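Local coordinates for L-amino acid deaminase (PDB 5HXW), which deaminates L-amino acids oxidatively to the corresponding keto acids as a membrane-bound flavoprotein that carries FAD, at the cetyl-trimethyl-ammonium site. Sequence-based numbering; all coordinates share one arbitrary frame.

The cetyl-trimethyl-ammonium site. Residues 330-332, 334-335. With 16A (cetyl-trimethyl-ammonium), chain B.
The peptide plane joining Asn331 to Glu332 meets the quaternary ammonium: C16, C18 and C19 of 16A lie above one face, C19 3.4 Å from the backbone N of Glu332. At its rim the carbonyl O of Asn331 lies beneath C16, 3.2 Å away. The Asn331 side-chain amide lies beyond the opposite face, so this residue touches the head through its backbone, CA approaching C18 to 3.5 Å. The Leu330 carbonyl O borders the head 3.7 Å from C18. With no donor on the methylated nitrogen, these contacts are van der Waals or, at most, diffusely electrostatic. The Glu332 carboxylate, on a chain bent at chi2 (-87°), keeps OE1 4.5 Å from C19, where its charge may favour the cation.

Ile335 and Leu330 touch the start of the alkyl chain on two different sides. CG1 of Ile335, anti to its carbonyl carbon (chi1 -57°), sits beside the chain, and CD1 ends 3.7 Å from C14. Leu330, with CG anti to the backbone N (chi1 -177°), brings CG to 4.0 Å from C15. Leu334 uses one branch, CD2, 4.0 Å from C13.

Protein hides 204 of the 585 Å² of 16A, so most of the detergent is uncovered and the contact at the start of helix 332-339 is shallow. The cationic detergent probably comes from purification or crystallisation; the greasy patch it marks could favour membrane association, which the structure alone does not show.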
# COMPACT_ATOMS: atom_id res chain seq x y z
N LEU A 330 -22.53 6.35 3.41
CA LEU A 330 -22.67 7.75 3.80
C LEU A 330 -22.32 7.92 5.27
O LEU A 330 -22.97 7.33 6.14
CB LEU A 330 -24.08 8.27 3.50
CG LEU A 330 -24.34 9.76 3.79
CD1 LEU A 330 -23.75 10.65 2.71
CD2 LEU A 330 -25.82 10.03 3.96
N ASN A 331 -21.29 8.71 5.52
CA ASN A 331 -20.83 9.01 6.88
C ASN A 331 -20.23 10.42 6.99
O ASN A 331 -20.52 11.28 6.16
CB ASN A 331 -19.86 7.93 7.38
CG ASN A 331 -18.62 7.81 6.52
OD1 ASN A 331 -17.99 8.81 6.18
ND2 ASN A 331 -18.26 6.59 6.17
N GLU A 332 -19.40 10.62 8.01
CA GLU A 332 -18.81 11.93 8.32
C GLU A 332 -17.76 12.41 7.31
O GLU A 332 -17.38 13.59 7.33
CB GLU A 332 -18.26 11.96 9.76
CG GLU A 332 -17.13 10.99 10.08
CD GLU A 332 -17.61 9.61 10.50
OE1 GLU A 332 -18.60 9.52 11.28
OE2 GLU A 332 -17.00 8.62 10.06
N LEU A 334 -18.17 12.81 4.06
CA LEU A 334 -18.81 13.79 3.19
C LEU A 334 -18.70 15.21 3.76
O LEU A 334 -18.29 16.13 3.06
CB LEU A 334 -20.28 13.43 2.90
CG LEU A 334 -21.04 14.30 1.89
CD1 LEU A 334 -20.55 14.08 0.46
CD2 LEU A 334 -22.53 14.06 1.97
N ILE A 335 -19.06 15.34 5.04
CA ILE A 335 -19.00 16.62 5.75
C ILE A 335 -17.55 17.13 5.84
O ILE A 335 -17.30 18.31 5.59
CB ILE A 335 -19.69 16.53 7.14
CG1 ILE A 335 -21.16 16.07 7.02
CG2 ILE A 335 -19.57 17.84 7.90
CD1 ILE A 335 -22.11 16.99 6.27
C1 16A B . -30.53 13.33 -2.63
C2 16A B . -29.77 14.52 -3.18
C3 16A B . -29.53 15.57 -2.11
C4 16A B . -28.59 16.65 -2.63
C5 16A B . -27.70 17.20 -1.53
C6 16A B . -26.22 16.88 -1.79
C7 16A B . -25.29 17.70 -0.89
C8 16A B . -25.08 17.06 0.49
C9 16A B . -25.80 17.87 1.58
C10 16A B . -25.33 17.47 2.98
C11 16A B . -26.12 16.28 3.53
C12 16A B . -25.64 15.90 4.93
C13 16A B . -25.13 14.46 4.98
C14 16A B . -24.56 14.17 6.37
C15 16A B . -23.94 12.78 6.45
C16 16A B . -23.03 12.65 7.68
N1 16A B . -23.41 11.65 8.72
C17 16A B . -24.53 12.17 9.51
C18 16A B . -23.80 10.34 8.17
C19 16A B . -22.31 11.44 9.67